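Local coordinates for protein Adhesin/hemolysin (Burkholderia pseudomallei 1026a, PDB 4G6V) that acts as the toxic tRNase end of a bacterial contact-dependent growth inhibition system, in complex here with its immunity protein CdiI, at residues Lys47-Ile51 against Leu63-Asn67; Glu66-Ala70 against Val81-Glu85; Thr72-Tyr78 against Ile162-Ile168; Pro106-Val111 against Leu134-Ala139. All coordinates share one frame. Residues are numbered along the deposited sequence.

Overall arrangement
After strand 43-45 the chain swings out as 47-51 and comes back as helix 57-74, where interaction 1 closes a short loop. Interaction 2 starts on the same turn of helix, sharing Glu66 and Asn67, and closes the next loop at the end of strand 79-82, so both tie the helix to one edge of the sheet around Glu66 of the probable active site. Interaction 3 opens near the helix C terminus, crosses interaction 2 in chain order and spans 83 residues to the hairpin at the other edge. Nested inside it, interaction 4 joins the loops leaving strands 99-104 and 129-133. The Arg65–Asp136 salt bridge links interactions 1 and 4, and Lys164–Ser137 links 3 and 4.

Interaction 1 (Lys47-Ile51 against Leu63-Asn67); sequences KPTQI and LIREN
Residues Lys47-Ile51 form an extended loop outside any regular strand (phi -68 to -93°, psi 120 to 159°) that passes antiparallel to one helical turn, Leu63-Asn67 of helix 57-74; the CA atoms of Thr49 and Asn67 lie 6.2 Å apart, those of Ile51 and Leu63 6.5 Å. Asn67 (chi1 -81°) lays its amide along the extended backbone and grips both backbone polar groups of Thr49: Thr49 N donates to Asn67 OD1 (2.8 Å), and Asn67 ND2 donates to Thr49 O (2.7 Å). This two-point clasp mimics a strand neighbour and pins the connection between strand 43-45 and the helix beside the probable nuclease site, to which Glu66 belongs as in PDDEXK-type folds. Thr49, chi1 m, gives a hydrogen bond from OG1 to Glu66 OE2 (2.6 Å); the other carboxylate oxygen, OE1, forms a salt bridge with Lys69 of CdiI. Further along, Ile51 (m, t) packs CG1 on Leu63 CB at 3.5 Å and CD1 on Ile64 CD1 at 3.4 Å.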
loop_
_atom_site.group_PDB
_atom_site.type_symbol
_atom_site.label_atom_id
_atom_site.label_comp_id
_atom_site.label_asym_id
_atom_site.label_seq_id
_atom_site.Cartn_x
_atom_site.Cartn_y
_atom_site.Cartn_z
ATOM N N LYS A 47 -14.783 -13.473 5.932
ATOM C CA LYS A 47 -13.808 -13.704 6.976
ATOM C C LYS A 47 -12.971 -12.433 7.217
ATOM O O LYS A 47 -12.460 -11.824 6.268
ATOM C CB LYS A 47 -12.929 -14.881 6.581
ATOM N N PRO A 48 -12.849 -12.009 8.492
ATOM C CA PRO A 48 -11.992 -10.870 8.871
ATOM C C PRO A 48 -10.536 -11.281 8.867
ATOM O O PRO A 48 -10.253 -12.473 8.980
ATOM C CB PRO A 48 -12.440 -10.554 10.300
ATOM C CG PRO A 48 -12.903 -11.858 10.829
ATOM C CD PRO A 48 -13.559 -12.569 9.654
ATOM N N THR A 49 -9.634 -10.309 8.765
ATOM C CA THR A 49 -8.214 -10.583 8.530
ATOM C C THR A 49 -7.465 -11.165 9.752
ATOM O O THR A 49 -7.484 -10.596 10.845
ATOM C CB THR A 49 -7.491 -9.313 8.054
ATOM O OG1 THR A 49 -7.920 -8.978 6.728
ATOM C CG2 THR A 49 -5.991 -9.535 8.067
ATOM N N GLN A 50 -6.801 -12.300 9.562
ATOM C CA GLN A 50 -6.031 -12.895 10.654
ATOM C C GLN A 50 -4.572 -12.425 10.619
ATOM O O GLN A 50 -3.870 -12.588 9.621
ATOM C CB GLN A 50 -6.105 -14.418 10.601
ATOM C CG GLN A 50 -7.499 -14.935 10.858
ATOM C CD GLN A 50 -7.580 -16.451 10.841
ATOM O OE1 GLN A 50 -6.653 -17.132 10.364
ATOM N NE2 GLN A 50 -8.701 -16.997 11.369
ATOM N N ILE A 51 -4.130 -11.835 11.723
ATOM C CA ILE A 51 -2.806 -11.243 11.815
ATOM C C ILE A 51 -1.837 -12.292 12.314
ATOM O O ILE A 51 -2.045 -12.834 13.387
ATOM C CB ILE A 51 -2.838 -10.029 12.756
ATOM C CG1 ILE A 51 -3.925 -9.065 12.268
ATOM C CG2 ILE A 51 -1.443 -9.357 12.872
ATOM C CD1 ILE A 51 -4.107 -7.873 13.122
ATOM N N LEU A 63 -2.866 -4.156 9.792
ATOM C CA LEU A 63 -3.929 -5.163 9.755
ATOM C C LEU A 63 -5.052 -4.860 10.778
ATOM O O LEU A 63 -6.225 -4.989 10.460
ATOM C CB LEU A 63 -3.366 -6.584 9.927
ATOM C CG LEU A 63 -2.319 -6.987 8.879
ATOM C CD1 LEU A 63 -1.960 -8.445 9.003
ATOM C CD2 LEU A 63 -2.797 -6.683 7.452
ATOM N N ILE A 64 -4.692 -4.444 11.990
ATOM C CA ILE A 64 -5.685 -3.998 12.961
ATOM C C ILE A 64 -6.596 -2.977 12.300
ATOM O O ILE A 64 -7.812 -3.153 12.245
ATOM C CB ILE A 64 -5.048 -3.350 14.244
ATOM C CG1 ILE A 64 -4.316 -4.388 15.089
ATOM C CG2 ILE A 64 -6.110 -2.753 15.138
ATOM C CD1 ILE A 64 -5.175 -5.565 15.427
ATOM N N ARG A 65 -6.007 -1.906 11.787
ATOM C CA ARG A 65 -6.802 -0.814 11.226
ATOM C C ARG A 65 -7.718 -1.214 10.063
ATOM O O ARG A 65 -8.769 -0.600 9.851
ATOM C CB ARG A 65 -5.896 0.337 10.837
ATOM C CG ARG A 65 -5.121 0.873 12.018
ATOM C CD ARG A 65 -5.958 1.876 12.736
ATOM N NE ARG A 65 -5.229 2.503 13.825
ATOM C CZ ARG A 65 -5.318 2.124 15.093
ATOM N NH1 ARG A 65 -6.106 1.111 15.426
ATOM N NH2 ARG A 65 -4.617 2.758 16.028
ATOM N N GLU A 66 -7.321 -2.243 9.318
ATOM C CA GLU A 66 -8.147 -2.786 8.243
ATOM C C GLU A 66 -9.382 -3.499 8.821
ATOM O O GLU A 66 -10.516 -3.270 8.395
ATOM C CB GLU A 66 -7.339 -3.753 7.375
ATOM C CG GLU A 66 -8.142 -4.366 6.245
ATOM C CD GLU A 66 -7.719 -5.789 5.928
ATOM O OE1 GLU A 66 -6.502 -6.018 5.811
ATOM O OE2 GLU A 66 -8.601 -6.674 5.785
ATOM N N ASN A 67 -9.167 -4.369 9.797
ATOM C CA ASN A 67 -10.292 -5.022 10.442
ATOM C C ASN A 67 -11.204 -3.997 11.106
ATOM O O ASN A 67 -12.425 -4.143 11.092
ATOM C CB ASN A 67 -9.816 -6.094 11.422
ATOM C CG ASN A 67 -9.463 -7.408 10.717
ATOM O OD1 ASN A 67 -9.788 -7.611 9.542
ATOM N ND2 ASN A 67 -8.801 -8.301 11.435
#

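Interaction 2 (Glu66-Ala70 against Val81-Glu85); sequences ENQSA and VQNPE
One helical turn, Glu66-Ala70 of helix 57-74, faces the end of strand 79-82 and the loop that follows it. The backbones stay well separated, with the closest CA pair, Ala70 and Gln82, 7.2 Å apart, so Gln82 spans the gap. At Val81 and Gln82 the chain is extended; Asn83 then turns it with left-handed angles (phi 47°, psi 57°). Hydrogen bonding across the pair rests on Gln82 (chi1 m, chi2 t, chi3 -106°), whose NE2 donates to Asn67 OD1 at 2.8 Å. That oxygen also accepts from Thr49 N, while Asn67 ND2 binds Thr49 O. Van der Waals contact adds Ala70 CB, turned toward the strand and 3.5 Å from Gln82 CD, so the amide plane lies over the methyl. Looser polar proximity comes from Glu66, with OE2 3.9 Å from Gln82 NE2 and 4.2 Å from Asn83 OD1; this oxygen is bound by Thr49, and Asn83 ND2 bonds to Lys47 O and Thr49 OG1. Helix and strand belong to the beta-alpha-beta unit 43-45, 57-74, 79-82. The one bond across the pair joins two neutral amides, and Asn67 ties both Thr49 and Gln82 to the helix next to the probable catalytic carboxylate of Glu66.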
loop_
_atom_site.group_PDB
_atom_site.type_symbol
_atom_site.label_atom_id
_atom_site.label_comp_id
_atom_site.label_asym_id
_atom_site.label_seq_id
_atom_site.Cartn_x
_atom_site.Cartn_y
_atom_site.Cartn_z
ATOM N N GLU A 66 -7.321 -2.243 9.318
ATOM C CA GLU A 66 -8.147 -2.786 8.243
ATOM C C GLU A 66 -9.382 -3.499 8.821
ATOM O O GLU A 66 -10.516 -3.270 8.395
ATOM C CB GLU A 66 -7.339 -3.753 7.375
ATOM C CG GLU A 66 -8.142 -4.366 6.245
ATOM C CD GLU A 66 -7.719 -5.789 5.928
ATOM O OE1 GLU A 66 -6.502 -6.018 5.811
ATOM O OE2 GLU A 66 -8.601 -6.674 5.785
ATOM N N ASN A 67 -9.167 -4.369 9.797
ATOM C CA ASN A 67 -10.292 -5.022 10.442
ATOM C C ASN A 67 -11.204 -3.997 11.106
ATOM O O ASN A 67 -12.425 -4.143 11.092
ATOM C CB ASN A 67 -9.816 -6.094 11.422
ATOM C CG ASN A 67 -9.463 -7.408 10.717
ATOM O OD1 ASN A 67 -9.788 -7.611 9.542
ATOM N ND2 ASN A 67 -8.801 -8.301 11.435
ATOM N N GLN A 68 -10.602 -2.938 11.643
ATOM C CA GLN A 68 -11.369 -1.883 12.286
ATOM C C GLN A 68 -12.184 -1.012 11.327
ATOM O O GLN A 68 -13.297 -0.611 11.662
ATOM C CB GLN A 68 -10.472 -1.017 13.152
ATOM C CG GLN A 68 -9.962 -1.738 14.386
ATOM C CD GLN A 68 -8.997 -0.887 15.190
ATOM O OE1 GLN A 68 -8.157 -0.159 14.632
ATOM N NE2 GLN A 68 -9.116 -0.963 16.507
ATOM N N SER A 69 -11.633 -0.706 10.152
ATOM C CA SER A 69 -12.371 0.082 9.161
ATOM C C SER A 69 -13.624 -0.634 8.685
ATOM O O SER A 69 -14.639 0.002 8.420
ATOM C CB SER A 69 -11.489 0.442 7.972
ATOM O OG SER A 69 -10.687 1.566 8.284
ATOM N N ALA A 70 -13.546 -1.959 8.591
ATOM C CA ALA A 70 -14.680 -2.784 8.193
ATOM C C ALA A 70 -15.833 -2.640 9.188
ATOM O O ALA A 70 -16.981 -2.408 8.805
ATOM C CB ALA A 70 -14.259 -4.250 8.060
ATOM N N VAL A 81 -18.049 -6.656 2.802
ATOM C CA VAL A 81 -17.470 -8.004 2.773
ATOM C C VAL A 81 -15.947 -7.992 2.844
ATOM O O VAL A 81 -15.265 -7.441 1.969
ATOM C CB VAL A 81 -17.886 -8.791 1.524
ATOM C CG1 VAL A 81 -17.425 -10.265 1.625
ATOM C CG2 VAL A 81 -19.377 -8.665 1.297
ATOM N N GLN A 82 -15.414 -8.632 3.878
ATOM C CA GLN A 82 -13.977 -8.692 4.095
ATOM C C GLN A 82 -13.344 -9.850 3.328
ATOM O O GLN A 82 -13.892 -10.958 3.285
ATOM C CB GLN A 82 -13.671 -8.834 5.584
ATOM C CG GLN A 82 -13.945 -7.587 6.399
ATOM C CD GLN A 82 -13.249 -7.626 7.734
ATOM O OE1 GLN A 82 -13.877 -7.829 8.780
ATOM N NE2 GLN A 82 -11.935 -7.434 7.711
ATOM N N ASN A 83 -12.183 -9.583 2.735
ATOM C CA ASN A 83 -11.451 -10.586 1.974
ATOM C C ASN A 83 -12.341 -11.362 0.995
ATOM O O ASN A 83 -12.412 -12.599 1.044
ATOM C CB ASN A 83 -10.675 -11.515 2.914
ATOM C CG ASN A 83 -9.769 -10.741 3.873
ATOM O OD1 ASN A 83 -8.778 -10.147 3.456
ATOM N ND2 ASN A 83 -10.123 -10.731 5.159
ATOM N N PRO A 84 -13.020 -10.622 0.095
ATOM C CA PRO A 84 -13.919 -11.232 -0.893
ATOM C C PRO A 84 -13.165 -12.027 -1.945
ATOM O O PRO A 84 -12.112 -11.585 -2.366
ATOM C CB PRO A 84 -14.575 -10.012 -1.553
ATOM C CG PRO A 84 -13.605 -8.881 -1.328
ATOM C CD PRO A 84 -13.041 -9.144 0.025
ATOM N N GLU A 85 -13.682 -13.169 -2.381
ATOM C CA GLU A 85 -13.136 -13.776 -3.598
ATOM C C GLU A 85 -13.371 -12.846 -4.812
ATOM O O GLU A 85 -14.461 -12.303 -4.987
ATOM C CB GLU A 85 -13.774 -15.140 -3.854
ATOM C CG GLU A 85 -13.655 -16.108 -2.697
ATOM C CD GLU A 85 -12.304 -16.795 -2.662
ATOM O OE1 GLU A 85 -11.947 -17.356 -1.595
ATOM O OE2 GLU A 85 -11.609 -16.770 -3.713
#

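Interaction 3 (Thr72-Tyr78 against Ile162-Ile168); sequences TLANKGY and IDKLGNI
The end of helix 57-74 and its exit, Thr72-Tyr78, pack against the hairpin loop Ile162-Ile168, whose two ends both face the helix; Thr72 and Gly166 CA atoms are 7.0 Å apart and those of Lys76 and Ile168 8.3 Å, so that side chains bridge the space. The helix closes with a Schellman motif: Gly77 has positive phi (113°), Tyr78 N bonds to Leu73 O (3.2 Å) and Gly77 N weakly to Ala74 O (3.4 Å). Opposite, Asp163-Gly166 is a type I turn, Gly166 taking left-handed angles; Asp163, chi1 p, folds its carboxylate back to accept from Asn167 N (OD1, 2.6 Å) and Asn167 ND2 (OD2, 3.2 Å). Ile168 (m, m) is the centre of the contact: its CD1 meets Leu73 CD2 at 3.5 Å and Thr72 CG2 at 4.4 Å, its CG1 lies 4.0 Å from Lys76 CG, and its CG2 3.9 Å from Tyr78 OH. Ile162 is in the m, t rotamer: Ile162 CD1 lies 4.3 Å from Leu73 CG, and Ile162 CG2 4.1 Å from Thr72 CG2. Lys76 (m, m, t) lays its aliphatic chain over the turn, with CE 3.5 Å from Gly166 O. Leu73 and Ile162 continue inward onto Val131. With Asp163 N bonded to Asn167 O (3.2 Å), the second segment is a beta hairpin with a type I turn and G1 bulge, joining strands 159-162 and 168-171; the helix end packs on the face of the mixed sheet, near its 168-171 edge.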
loop_
_atom_site.group_PDB
_atom_site.type_symbol
_atom_site.label_atom_id
_atom_site.label_comp_id
_atom_site.label_asym_id
_atom_site.label_seq_id
_atom_site.Cartn_x
_atom_site.Cartn_y
_atom_site.Cartn_z
ATOM N N THR A 72 -16.318 -0.304 11.411
ATOM C CA THR A 72 -16.761 1.082 11.524
ATOM C C THR A 72 -17.736 1.420 10.418
ATOM O O THR A 72 -18.700 2.137 10.643
ATOM C CB THR A 72 -15.571 2.075 11.492
ATOM O OG1 THR A 72 -14.865 2.025 12.738
ATOM C CG2 THR A 72 -16.039 3.513 11.251
ATOM N N LEU A 73 -17.475 0.905 9.222
ATOM C CA LEU A 73 -18.312 1.204 8.068
ATOM C C LEU A 73 -19.623 0.416 8.122
ATOM O O LEU A 73 -20.702 0.965 7.871
ATOM C CB LEU A 73 -17.558 0.967 6.752
ATOM C CG LEU A 73 -16.499 2.053 6.537
ATOM C CD1 LEU A 73 -15.821 1.940 5.187
ATOM C CD2 LEU A 73 -17.077 3.446 6.721
ATOM N N ALA A 74 -19.527 -0.863 8.473
ATOM C CA ALA A 74 -20.704 -1.693 8.588
ATOM C C ALA A 74 -21.677 -1.038 9.579
ATOM O O ALA A 74 -22.897 -1.090 9.398
ATOM C CB ALA A 74 -20.322 -3.093 9.013
ATOM N N ASN A 75 -21.139 -0.384 10.603
ATOM C CA ASN A 75 -21.989 0.272 11.599
ATOM C C ASN A 75 -22.457 1.651 11.154
ATOM O O ASN A 75 -23.187 2.323 11.884
ATOM C CB ASN A 75 -21.304 0.364 12.979
ATOM C CG ASN A 75 -21.167 -0.997 13.663
ATOM O OD1 ASN A 75 -21.951 -1.916 13.403
ATOM N ND2 ASN A 75 -20.169 -1.129 14.543
ATOM N N LYS A 76 -22.023 2.077 9.971
ATOM C CA LYS A 76 -22.450 3.358 9.417
ATOM C C LYS A 76 -23.441 3.157 8.273
ATOM O O LYS A 76 -23.952 4.125 7.699
ATOM C CB LYS A 76 -21.254 4.182 8.949
ATOM C CG LYS A 76 -20.436 4.771 10.086
ATOM C CD LYS A 76 -21.167 5.921 10.759
ATOM C CE LYS A 76 -20.317 6.530 11.871
ATOM N NZ LYS A 76 -20.555 7.995 12.063
ATOM N N GLY A 77 -23.710 1.895 7.950
ATOM C CA GLY A 77 -24.720 1.570 6.964
ATOM C C GLY A 77 -24.221 0.959 5.670
ATOM O O GLY A 77 -25.019 0.702 4.768
ATOM N N TYR A 78 -22.917 0.734 5.542
ATOM C CA TYR A 78 -22.417 0.072 4.336
ATOM C C TYR A 78 -22.519 -1.433 4.473
ATOM O O TYR A 78 -22.477 -1.980 5.580
ATOM C CB TYR A 78 -20.974 0.457 4.043
ATOM C CG TYR A 78 -20.785 1.926 3.819
ATOM C CD1 TYR A 78 -20.696 2.445 2.542
ATOM C CD2 TYR A 78 -20.692 2.799 4.895
ATOM C CE1 TYR A 78 -20.516 3.802 2.344
ATOM C CE2 TYR A 78 -20.512 4.152 4.708
ATOM C CZ TYR A 78 -20.430 4.652 3.434
ATOM O OH TYR A 78 -20.253 6.007 3.266
ATOM N N ILE A 162 -12.148 7.996 7.017
ATOM C CA ILE A 162 -12.578 7.812 8.403
ATOM C C ILE A 162 -11.640 8.612 9.288
ATOM O O ILE A 162 -10.458 8.310 9.356
ATOM C CB ILE A 162 -12.501 6.351 8.852
ATOM C CG1 ILE A 162 -13.225 5.425 7.868
ATOM C CG2 ILE A 162 -13.109 6.217 10.217
ATOM C CD1 ILE A 162 -13.037 3.945 8.198
ATOM N N ASP A 163 -12.140 9.638 9.963
ATOM C CA ASP A 163 -11.256 10.451 10.789
ATOM C C ASP A 163 -11.051 9.814 12.179
ATOM O O ASP A 163 -11.570 8.718 12.453
ATOM C CB ASP A 163 -11.753 11.906 10.869
ATOM C CG ASP A 163 -13.072 12.053 11.643
ATOM O OD1 ASP A 163 -13.691 11.026 12.002
ATOM O OD2 ASP A 163 -13.487 13.209 11.896
ATOM N N LYS A 164 -10.292 10.485 13.046
ATOM C CA LYS A 164 -9.999 9.931 14.375
ATOM C C LYS A 164 -11.258 9.632 15.207
ATOM O O LYS A 164 -11.229 8.754 16.088
ATOM C CB LYS A 164 -9.043 10.833 15.168
ATOM C CG LYS A 164 -7.596 10.860 14.656
ATOM C CD LYS A 164 -6.744 11.773 15.539
ATOM C CE LYS A 164 -5.352 12.059 14.953
ATOM N NZ LYS A 164 -4.547 10.824 14.767
ATOM N N LEU A 165 -12.354 10.342 14.931
ATOM C CA LEU A 165 -13.564 10.181 15.742
ATOM C C LEU A 165 -14.562 9.192 15.123
ATOM O O LEU A 165 -15.648 8.987 15.647
ATOM C CB LEU A 165 -14.212 11.547 16.056
ATOM C CG LEU A 165 -13.271 12.634 16.627
ATOM C CD1 LEU A 165 -13.779 14.077 16.447
ATOM C CD2 LEU A 165 -12.908 12.374 18.098
ATOM N N GLY A 166 -14.181 8.565 14.018
ATOM C CA GLY A 166 -15.075 7.667 13.305
ATOM C C GLY A 166 -16.095 8.351 12.391
ATOM O O GLY A 166 -17.087 7.739 11.973
ATOM N N ASN A 167 -15.866 9.623 12.082
ATOM C CA ASN A 167 -16.703 10.340 11.107
ATOM C C ASN A 167 -16.334 10.044 9.653
ATOM O O ASN A 167 -15.167 10.168 9.253
ATOM C CB ASN A 167 -16.626 11.851 11.330
ATOM C CG ASN A 167 -17.079 12.252 12.707
ATOM O OD1 ASN A 167 -18.114 11.780 13.187
ATOM N ND2 ASN A 167 -16.293 13.111 13.369
ATOM N N ILE A 168 -17.336 9.679 8.861
ATOM C CA ILE A 168 -17.115 9.395 7.450
ATOM C C ILE A 168 -17.337 10.617 6.565
ATOM O O ILE A 168 -18.405 11.244 6.599
ATOM C CB ILE A 168 -18.036 8.268 6.931
ATOM C CG1 ILE A 168 -18.012 7.062 7.868
ATOM C CG2 ILE A 168 -17.623 7.867 5.536
ATOM C CD1 ILE A 168 -16.624 6.598 8.188
#

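Interaction 4 (Pro106-Val111 against Leu134-Ala139); sequences PATGNV and LADSSA
This is a loop-to-loop contact beyond the ends of two neighbouring parallel strands: Pro106-Val111 leads from strand 99-104 into helix 111-123, and Leu134-Ala139 from strand 129-133 into helix 141-150. The segments run side by side in the same direction, with CA to CA distances of 4.7 Å between Ala107 and Ser137 and 4.8 Å between Gly109 and Ala139. Leu134-Ser137 is a type I turn, closed by Ser137 N to Leu134 O (3.2 Å); Ser137 and Ala139 are extended, with Ser138 kinked between them (psi 8°). Each loop contains an ST turn: Thr108 OG1 accepts from Asn110 N (3.0 Å), and Ser137 OG, chi1 t, from Ala139 N (3.1 Å). The same Ser137 OG donates to Thr108 O at 3.0 Å and so stitches the loops together. In this alpha/beta layout both loops turn the chain from sheet to helix, and Asn110 is the N-cap of helix 111-123, its OD1 accepting from Asn113 N. A CA-H···O contact runs from Ala107 CA to Asp136 O (3.5 Å), while the Asp136 carboxylate makes salt bridges with Arg61 and Arg65 of helix 57-74. Gly109 fits closely: a CB there would clash with Ser138 OG. Apolar contacts lie at both ends, Pro106 CG to Leu134 CD2 at 4.0 Å and Val111 CG2 to Ala139 CB at 3.4 Å. Glu98 of CdiI accepts a hydrogen bond from Ala107 N and packs on Pro106 and Thr108.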
loop_
_atom_site.group_PDB
_atom_site.type_symbol
_atom_site.label_atom_id
_atom_site.label_comp_id
_atom_site.label_asym_id
_atom_site.label_seq_id
_atom_site.Cartn_x
_atom_site.Cartn_y
_atom_site.Cartn_z
ATOM N N PRO A 106 -2.543 5.536 6.936
ATOM C CA PRO A 106 -1.320 6.332 7.015
ATOM C C PRO A 106 -0.948 6.640 8.454
ATOM O O PRO A 106 -1.824 6.983 9.254
ATOM C CB PRO A 106 -1.700 7.626 6.278
ATOM C CG PRO A 106 -3.187 7.713 6.419
ATOM C CD PRO A 106 -3.638 6.281 6.285
ATOM N N ALA A 107 0.332 6.482 8.782
ATOM C CA ALA A 107 0.836 6.889 10.083
ATOM C C ALA A 107 1.501 8.247 9.908
ATOM O O ALA A 107 1.604 9.033 10.858
ATOM C CB ALA A 107 1.814 5.872 10.622
ATOM N N THR A 108 1.945 8.514 8.680
ATOM C CA THR A 108 2.490 9.812 8.334
ATOM C C THR A 108 1.393 10.865 8.440
ATOM O O THR A 108 0.193 10.565 8.259
ATOM C CB THR A 108 3.051 9.833 6.889
ATOM O OG1 THR A 108 3.548 11.142 6.585
ATOM C CG2 THR A 108 1.972 9.497 5.857
ATOM N N GLY A 109 1.814 12.098 8.721
ATOM C CA GLY A 109 0.930 13.248 8.653
ATOM C C GLY A 109 1.179 14.126 7.432
ATOM O O GLY A 109 0.539 15.158 7.279
ATOM N N ASN A 110 2.112 13.722 6.569
ATOM C CA ASN A 110 2.446 14.478 5.361
ATOM C C ASN A 110 1.411 14.273 4.262
ATOM O O ASN A 110 1.505 13.332 3.464
ATOM C CB ASN A 110 3.815 14.074 4.826
ATOM C CG ASN A 110 4.405 15.118 3.885
ATOM O OD1 ASN A 110 3.971 15.273 2.744
ATOM N ND2 ASN A 110 5.412 15.832 4.363
ATOM N N VAL A 111 0.438 15.173 4.213
ATOM C CA VAL A 111 -0.683 15.066 3.280
ATOM C C VAL A 111 -0.291 14.875 1.810
ATOM O O VAL A 111 -0.902 14.076 1.096
ATOM C CB VAL A 111 -1.617 16.277 3.427
ATOM C CG1 VAL A 111 -2.529 16.371 2.244
ATOM C CG2 VAL A 111 -2.402 16.161 4.741
ATOM N N LEU A 134 -7.744 7.509 9.248
ATOM C CA LEU A 134 -6.825 8.466 9.885
ATOM C C LEU A 134 -6.509 8.208 11.377
ATOM O O LEU A 134 -6.042 9.109 12.073
ATOM C CB LEU A 134 -7.300 9.914 9.674
ATOM C CG LEU A 134 -7.455 10.403 8.222
ATOM C CD1 LEU A 134 -7.788 11.884 8.179
ATOM C CD2 LEU A 134 -6.208 10.129 7.379
ATOM N N ALA A 135 -6.748 6.984 11.855
ATOM C CA ALA A 135 -6.501 6.620 13.262
ATOM C C ALA A 135 -5.139 7.090 13.779
ATOM O O ALA A 135 -5.054 7.725 14.824
ATOM C CB ALA A 135 -6.644 5.110 13.460
ATOM N N ASP A 136 -4.075 6.786 13.037
ATOM C CA ASP A 136 -2.723 7.096 13.479
ATOM C C ASP A 136 -2.076 8.249 12.702
ATOM O O ASP A 136 -0.863 8.431 12.762
ATOM C CB ASP A 136 -1.853 5.849 13.349
ATOM C CG ASP A 136 -2.537 4.612 13.882
ATOM O OD1 ASP A 136 -2.547 4.443 15.120
ATOM O OD2 ASP A 136 -3.060 3.814 13.067
ATOM N N SER A 137 -2.872 9.021 11.967
ATOM C CA SER A 137 -2.341 10.142 11.205
ATOM C C SER A 137 -2.798 11.476 11.779
ATOM O O SER A 137 -3.897 11.586 12.296
ATOM C CB SER A 137 -2.800 10.034 9.751
ATOM O OG SER A 137 -2.586 11.243 9.052
ATOM N N SER A 138 -1.968 12.501 11.664
ATOM C CA SER A 138 -2.347 13.827 12.151
ATOM C C SER A 138 -2.880 14.725 11.029
ATOM O O SER A 138 -3.109 15.916 11.234
ATOM C CB SER A 138 -1.172 14.509 12.870
ATOM O OG SER A 138 -0.136 14.896 11.970
ATOM N N ALA A 139 -3.067 14.150 9.846
ATOM C CA ALA A 139 -3.541 14.894 8.678
ATOM C C ALA A 139 -5.057 15.005 8.676
ATOM O O ALA A 139 -5.760 14.008 8.834
ATOM C CB ALA A 139 -3.072 14.219 7.395
#